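Local atomic coordinates of unknown conserved protein BH2331 (Bacillus halodurans, PDB entry 1VL5), a protein that probably transfers methyl groups from S-adenosylmethionine to a substrate not yet identified, as a member of the methyltransferase superfamily. Residues A113-P117 with D161-A167; G48-N53 with F78-H84; Y127-K131 with A249-T253. One frame throughout, in Å; residues are numbered along the deposited sequence.

Contact 1. Residues A113-P117 with D161-A167; sequences AHHFP and DYSHHRA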
# COMPACT_ATOMS: atom_id res chain seq x y z
N ALA A 113 -3.78 1.25 0.58
CA ALA A 113 -5.09 0.65 0.79
C ALA A 113 -5.49 0.62 2.27
O ALA A 113 -6.70 0.61 2.64
CB ALA A 113 -5.13 -0.77 0.20
N HIS A 114 -4.49 0.58 3.13
CA HIS A 114 -4.73 0.64 4.56
C HIS A 114 -5.35 1.97 5.05
O HIS A 114 -5.81 2.05 6.17
CB HIS A 114 -3.44 0.29 5.33
CG HIS A 114 -2.38 1.34 5.24
ND1 HIS A 114 -1.40 1.33 4.29
CD2 HIS A 114 -2.17 2.44 5.99
CE1 HIS A 114 -0.62 2.39 4.44
NE2 HIS A 114 -1.07 3.07 5.47
N HIS A 115 -5.40 2.99 4.20
CA HIS A 115 -6.15 4.23 4.48
C HIS A 115 -7.63 4.23 4.01
O HIS A 115 -8.46 5.03 4.46
CB HIS A 115 -5.44 5.40 3.79
CG HIS A 115 -4.10 5.72 4.37
ND1 HIS A 115 -3.95 6.22 5.64
CD2 HIS A 115 -2.86 5.62 3.85
CE1 HIS A 115 -2.67 6.43 5.88
NE2 HIS A 115 -1.98 6.08 4.81
N PHE A 116 -7.94 3.35 3.07
CA PHE A 116 -9.28 3.29 2.50
C PHE A 116 -10.29 2.84 3.52
O PHE A 116 -10.11 1.82 4.18
CB PHE A 116 -9.30 2.26 1.35
CG PHE A 116 -8.37 2.57 0.20
CD1 PHE A 116 -7.72 3.78 0.07
CD2 PHE A 116 -8.17 1.58 -0.78
CE1 PHE A 116 -6.88 4.00 -1.03
CE2 PHE A 116 -7.32 1.79 -1.86
CZ PHE A 116 -6.70 2.99 -2.00
N PRO A 117 -11.38 3.59 3.67
CA PRO A 117 -12.38 3.17 4.63
C PRO A 117 -13.20 1.94 4.18
O PRO A 117 -13.71 1.20 5.00
CB PRO A 117 -13.25 4.44 4.80
CG PRO A 117 -13.07 5.21 3.61
CD PRO A 117 -11.74 4.88 3.05
N ASP A 161 -0.20 7.06 13.08
CA ASP A 161 -0.83 7.72 11.94
C ASP A 161 -2.33 7.68 12.09
O ASP A 161 -2.97 6.69 11.79
CB ASP A 161 -0.40 7.05 10.64
CG ASP A 161 -1.02 7.69 9.39
OD1 ASP A 161 -1.71 8.70 9.50
OD2 ASP A 161 -0.83 7.13 8.30
N TYR A 162 -2.89 8.77 12.60
CA TYR A 162 -4.31 8.89 12.88
C TYR A 162 -5.16 8.57 11.66
O TYR A 162 -6.29 8.13 11.81
N SER A 163 -4.63 8.77 10.46
CA SER A 163 -5.38 8.44 9.25
C SER A 163 -5.29 6.97 8.80
O SER A 163 -5.84 6.62 7.76
CB SER A 163 -4.92 9.34 8.10
OG SER A 163 -3.71 8.87 7.54
N HIS A 164 -4.58 6.13 9.55
CA HIS A 164 -4.54 4.70 9.31
C HIS A 164 -5.92 4.10 9.57
O HIS A 164 -6.51 4.32 10.63
CB HIS A 164 -3.52 4.05 10.24
CG HIS A 164 -3.48 2.55 10.18
ND1 HIS A 164 -2.69 1.88 9.29
CD2 HIS A 164 -4.13 1.60 10.89
CE1 HIS A 164 -2.80 0.58 9.49
NE2 HIS A 164 -3.68 0.38 10.45
N HIS A 165 -6.46 3.36 8.60
CA HIS A 165 -7.66 2.58 8.88
C HIS A 165 -7.34 1.15 9.32
O HIS A 165 -7.55 0.76 10.48
CB HIS A 165 -8.61 2.59 7.68
CG HIS A 165 -9.84 1.76 7.91
ND1 HIS A 165 -10.53 1.78 9.11
CD2 HIS A 165 -10.51 0.89 7.11
CE1 HIS A 165 -11.55 0.95 9.04
NE2 HIS A 165 -11.57 0.41 7.83
N ARG A 166 -6.82 0.35 8.39
CA ARG A 166 -6.55 -1.05 8.72
C ARG A 166 -5.60 -1.68 7.75
O ARG A 166 -5.72 -1.51 6.54
CB ARG A 166 -7.84 -1.87 8.76
CG ARG A 166 -7.61 -3.32 9.03
CD ARG A 166 -8.89 -4.10 9.38
NE ARG A 166 -8.65 -5.55 9.34
CZ ARG A 166 -7.91 -6.22 10.24
NH1 ARG A 166 -7.35 -5.59 11.24
NH2 ARG A 166 -7.71 -7.52 10.12
N ALA A 167 -4.60 -2.33 8.31
CA ALA A 167 -3.76 -3.29 7.62
C ALA A 167 -4.43 -4.65 7.78
O ALA A 167 -4.55 -5.14 8.89
CB ALA A 167 -2.35 -3.30 8.22
O HOH W 1 0.04 4.82 7.60
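The carbonyl of His114 takes two backbone hydrogen bonds from consecutive residues of 161-167: His165 N lies 2.8 Å and Arg166 N 3.0 Å from His114 O. This bifurcated acceptor ties the 3-10 turn 113-115 to the loop 161-167, and a CA-H...O contact from His114 CA to Arg166 O, 3.1 Å, lies beside this pair. His115 ND1 donates to Ser163 O at 2.9 Å, almost linearly. Ser163 belongs to a type I turn, closed by His164 N to Asp161 O at 2.8 Å; within it Asp161 OD1 accepts from Ser163 N (3.1 Å), an Asx turn, and from Ser163 OG (2.8 Å). Asp161 OD2 receives a water at 2.6 Å that also bonds His114 NE2 at 3.0 Å. His164 NE2 pairs with Asn154 of helix 147-160, and its ring meets that of His114 rim to rim. Arg166 points away, its guanidinium salt-bridged to Asp150 and Asp172. At this polar junction between the Rossmann-like core and the segment after helix 147-160, His114, though buried, has a polar partner at each ring nitrogen, Asp140 at ND1 and the water at NE2, and Ser163 O satisfies His115 ND1.

Contact 2. Residues G48-N53 with F78-H84; sequences GGHVAN and FIEGNGH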
# COMPACT_ATOMS: atom_id res chain seq x y z
N GLY A 48 2.76 10.45 -3.50
CA GLY A 48 3.95 11.18 -3.96
C GLY A 48 4.33 10.88 -5.41
O GLY A 48 5.21 11.54 -5.97
N GLY A 49 3.62 9.90 -6.00
CA GLY A 49 3.72 9.59 -7.43
C GLY A 49 4.79 8.57 -7.81
O GLY A 49 5.16 8.45 -8.98
N HIS A 50 5.27 7.81 -6.83
CA HIS A 50 6.45 6.97 -7.12
C HIS A 50 6.15 5.79 -8.01
O HIS A 50 7.04 5.33 -8.71
CB HIS A 50 7.08 6.44 -5.83
CG HIS A 50 7.72 7.51 -5.00
ND1 HIS A 50 7.94 8.78 -5.47
CD2 HIS A 50 8.20 7.48 -3.74
CE1 HIS A 50 8.52 9.50 -4.53
NE2 HIS A 50 8.69 8.73 -3.48
N VAL A 51 4.97 5.20 -7.88
CA VAL A 51 4.64 4.07 -8.74
C VAL A 51 4.45 4.53 -10.21
O VAL A 51 5.02 3.94 -11.14
CB VAL A 51 3.46 3.24 -8.18
CG1 VAL A 51 3.09 2.06 -9.10
CG2 VAL A 51 3.80 2.68 -6.82
N ALA A 52 3.63 5.54 -10.44
CA ALA A 52 3.45 6.07 -11.75
C ALA A 52 4.78 6.44 -12.35
O ALA A 52 5.02 6.22 -13.55
CB ALA A 52 2.53 7.34 -11.73
N ASN A 53 5.63 7.06 -11.53
CA ASN A 53 6.98 7.47 -11.96
C ASN A 53 7.78 6.28 -12.50
O ASN A 53 8.40 6.37 -13.55
CB ASN A 53 7.74 8.02 -10.77
CG ASN A 53 9.07 8.60 -11.16
OD1 ASN A 53 9.13 9.66 -11.79
ND2 ASN A 53 10.16 7.93 -10.75
N PHE A 78 7.07 15.72 -8.91
CA PHE A 78 8.04 14.67 -8.88
C PHE A 78 8.18 13.96 -10.24
O PHE A 78 9.31 13.81 -10.79
CB PHE A 78 7.66 13.67 -7.82
CG PHE A 78 8.56 12.46 -7.78
CD1 PHE A 78 9.85 12.57 -7.34
CD2 PHE A 78 8.08 11.21 -8.13
CE1 PHE A 78 10.66 11.45 -7.28
CE2 PHE A 78 8.88 10.13 -8.08
CZ PHE A 78 10.17 10.23 -7.64
N ILE A 79 7.04 13.57 -10.81
CA ILE A 79 7.02 12.79 -12.05
C ILE A 79 7.56 13.62 -13.23
O ILE A 79 8.42 13.13 -14.03
CB ILE A 79 5.59 12.21 -12.28
CG1 ILE A 79 5.27 11.18 -11.21
CG2 ILE A 79 5.42 11.65 -13.74
CD1 ILE A 79 3.79 10.87 -11.06
N GLU A 80 7.13 14.89 -13.33
CA GLU A 80 7.58 15.70 -14.46
C GLU A 80 9.05 16.10 -14.28
O GLU A 80 9.76 16.37 -15.26
CB GLU A 80 6.68 16.91 -14.71
CG GLU A 80 6.96 18.10 -13.84
CD GLU A 80 5.96 19.29 -14.05
OE1 GLU A 80 5.16 19.28 -15.02
OE2 GLU A 80 6.01 20.23 -13.23
N GLY A 81 9.48 16.17 -13.02
CA GLY A 81 10.85 16.31 -12.68
C GLY A 81 11.77 15.23 -13.26
O GLY A 81 12.93 15.51 -13.59
N ASN A 82 11.26 14.01 -13.40
CA ASN A 82 12.01 12.91 -14.04
C ASN A 82 11.78 12.78 -15.51
O ASN A 82 12.29 11.85 -16.14
CB ASN A 82 11.72 11.59 -13.35
CG ASN A 82 12.25 11.57 -11.93
OD1 ASN A 82 13.35 12.07 -11.67
ND2 ASN A 82 11.47 11.05 -11.01
N GLY A 83 11.07 13.75 -16.07
CA GLY A 83 10.91 13.81 -17.52
C GLY A 83 9.84 12.91 -18.08
O GLY A 83 9.87 12.60 -19.25
N HIS A 84 8.88 12.46 -17.27
CA HIS A 84 7.81 11.61 -17.81
C HIS A 84 6.62 12.48 -18.29
O HIS A 84 6.05 13.21 -17.49
CB HIS A 84 7.35 10.59 -16.79
CG HIS A 84 8.47 9.86 -16.13
ND1 HIS A 84 9.40 9.13 -16.83
CD2 HIS A 84 8.88 9.84 -14.84
CE1 HIS A 84 10.27 8.60 -15.99
NE2 HIS A 84 9.97 9.02 -14.77
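Phe78, at the start of 78-84, faces the glycine turn and first helical residues of 48-53. His50 CE1 lies over one face of its ring, His50 ND1 is 3.1 Å and Asn53 CG 3.4 Å from Phe78 CE2, and the two aromatic rings are oblique, planes at 57°. Ile79 follows, pushing its CD1 to 3.5 Å from Gly49 O and 3.8 Å from Ala52 CB. A CB on Gly49 would clash with that methyl, and the positive phi of Gly49, the N-cap of helix 50-55, also suits glycine. Asn82 ND2 donates to Asn53 OD1 at 2.8 Å, nearly straight, joining helix 50-55 to the turn after helix 69-81. After Gly83, His84 returns to the contact: its CD2 is 3.1 Å from Asn53 OD1, and Asn53 O lies over its ring. Gly49 and Ala52 fit the GxGxxA pattern of Rossmann-type folds, which in AdoMet-dependent methyltransferases commonly borders the cofactor. On the sheet side, Ile79 continues onto Val87 and Tyr89 of strand 87-91, Val51 turns to helix 26-33 and strand 104-110, and Ala52 N is hydrogen-bonded to Asp43 of strand 40-44, so helices 50-55 and 69-81 pack against the parallel sheet.

Contact 3. Residues Y127-K131 with A249-T253; sequences YRVLK and ARKPT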
# COMPACT_ATOMS: atom_id res chain seq x y z
N TYR A 127 -11.51 -4.23 -10.34
CA TYR A 127 -12.00 -5.30 -11.23
C TYR A 127 -12.78 -4.73 -12.42
O TYR A 127 -12.59 -5.14 -13.58
CB TYR A 127 -12.91 -6.29 -10.44
CG TYR A 127 -13.21 -7.54 -11.23
CD1 TYR A 127 -14.28 -7.60 -12.13
CD2 TYR A 127 -12.35 -8.62 -11.17
CE1 TYR A 127 -14.53 -8.71 -12.86
CE2 TYR A 127 -12.60 -9.72 -11.93
CZ TYR A 127 -13.71 -9.77 -12.75
OH TYR A 127 -13.91 -10.89 -13.51
N ARG A 128 -13.64 -3.75 -12.14
CA ARG A 128 -14.52 -3.18 -13.15
C ARG A 128 -13.74 -2.43 -14.23
O ARG A 128 -14.01 -2.56 -15.46
CB ARG A 128 -15.59 -2.29 -12.50
CG ARG A 128 -16.55 -1.66 -13.52
CD ARG A 128 -17.50 -0.70 -12.88
NE ARG A 128 -16.89 0.49 -12.31
CZ ARG A 128 -16.41 1.50 -13.01
NH1 ARG A 128 -16.48 1.51 -14.33
NH2 ARG A 128 -15.91 2.54 -12.39
N VAL A 129 -12.73 -1.67 -13.81
CA VAL A 129 -12.08 -0.76 -14.77
C VAL A 129 -10.94 -1.48 -15.52
O VAL A 129 -10.37 -0.95 -16.49
CB VAL A 129 -11.53 0.51 -14.06
CG1 VAL A 129 -12.66 1.39 -13.41
CG2 VAL A 129 -10.33 0.11 -13.08
N LEU A 130 -10.60 -2.67 -15.05
CA LEU A 130 -9.66 -3.53 -15.78
C LEU A 130 -10.23 -4.15 -17.03
O LEU A 130 -11.32 -4.67 -17.03
CB LEU A 130 -9.11 -4.67 -14.89
CG LEU A 130 -7.99 -4.26 -13.97
CD1 LEU A 130 -7.66 -5.33 -12.95
CD2 LEU A 130 -6.69 -3.87 -14.76
N LYS A 131 -9.43 -4.15 -18.08
CA LYS A 131 -9.67 -5.05 -19.19
C LYS A 131 -9.68 -6.55 -18.78
O LYS A 131 -9.05 -6.97 -17.80
CB LYS A 131 -8.65 -4.82 -20.25
CG LYS A 131 -8.84 -3.47 -20.95
CD LYS A 131 -7.76 -3.32 -21.97
CE LYS A 131 -7.80 -1.98 -22.73
NZ LYS A 131 -9.12 -1.68 -23.25
N ALA A 249 -2.92 -10.16 -9.11
CA ALA A 249 -4.21 -10.83 -9.28
C ALA A 249 -4.73 -10.55 -10.70
O ALA A 249 -4.65 -9.44 -11.18
CB ALA A 249 -5.21 -10.34 -8.24
N ARG A 250 -5.21 -11.59 -11.38
CA ARG A 250 -5.73 -11.49 -12.74
C ARG A 250 -7.24 -11.32 -12.80
O ARG A 250 -7.98 -12.01 -12.09
CB ARG A 250 -5.32 -12.75 -13.48
CG ARG A 250 -5.55 -12.80 -14.97
CD ARG A 250 -4.61 -11.88 -15.73
NE ARG A 250 -3.21 -12.12 -15.47
CZ ARG A 250 -2.24 -11.33 -15.89
NH1 ARG A 250 -2.53 -10.26 -16.63
NH2 ARG A 250 -0.97 -11.62 -15.64
N LYS A 251 -7.70 -10.36 -13.60
CA LYS A 251 -9.08 -10.37 -14.10
C LYS A 251 -9.14 -11.36 -15.29
O LYS A 251 -8.45 -11.19 -16.29
CB LYS A 251 -9.54 -9.01 -14.56
CG LYS A 251 -10.89 -8.96 -15.24
CD LYS A 251 -11.41 -7.51 -15.29
CE LYS A 251 -12.90 -7.41 -15.76
NZ LYS A 251 -13.29 -5.99 -16.02
N PRO A 252 -9.91 -12.42 -15.14
CA PRO A 252 -9.88 -13.50 -16.14
C PRO A 252 -10.24 -13.10 -17.58
O PRO A 252 -11.01 -12.19 -17.81
CB PRO A 252 -10.87 -14.53 -15.55
CG PRO A 252 -10.79 -14.28 -14.10
CD PRO A 252 -10.74 -12.79 -13.98
N THR A 253 -9.61 -13.76 -18.55
CA THR A 253 -9.92 -13.55 -19.97
C THR A 253 -11.25 -14.24 -20.29
O THR A 253 -11.65 -15.10 -19.50
CB THR A 253 -8.84 -14.16 -20.84
OG1 THR A 253 -8.62 -15.51 -20.42
CG2 THR A 253 -7.53 -13.39 -20.71
O HOH W 2 -13.30 -11.68 -16.54
O HOH W 3 -16.30 -4.80 -16.31
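Lys251 runs its extended, all-t side chain beneath the ring of Tyr127, with CE 4.0 Å from the ring centroid and 27° off its normal, a CH-pi contact over the face. Leu130 CB, 3.7 Å from Lys251 CD, packs on the aliphatic part as well. At the tip, Lys251 NZ donates to Tyr127 O at 2.7 Å and Leu130 O at 2.6 Å. Tyr127 O belongs to the last turn of helix 119-129 and Leu130 O to the residue just after it, carbonyls that a positive charge can meet at a helix C-terminus; a water also joins NZ weakly to Arg128 O. In fold terms, helix 119-129 connects parallel strands 104-110 and 134-142, and strand 236-250, just before Lys251, runs antiparallel between 134-142 and 183-195, as strand 7 does in class I methyltransferases. Leu130 and Ala249 both touch Phe182, and Tyr127 meets that ring edge-to-face. Farther along, Pro252 CD lies 3.7 Å from Tyr127 OH, and a second water bridges the hydroxyl, 3.2 Å away, to Pro252 O, 2.7 Å. Arg128 turns away to salt bridges with Glu125 and Asp101, while Arg250, its CB also directed away from 127-131, pairs with Glu185.

In the fold
The three contacts stand far apart around one sheet, their centres about 24 to 25 Å from each other. Contact 2 lies on the half of the parallel sheet formed by strands 40-44, 61-66 and 87-91; contact 3 lies at the end of the antiparallel strand 236-250, inserted between 134-142 and 183-195. Contact 1 lies closest to the centre of the chain, about 10 Å away, and its nearest atoms are about 10 Å from contact 2 and 11 Å from contact 3. Contacts 1 and 3 interleave along the chain: helix 119-129 starts just after 113-117 and ends within 127-131. No cofactor is present in these coordinates; by analogy with relatives, the glycine turn of contact 2 would be near the AdoMet site.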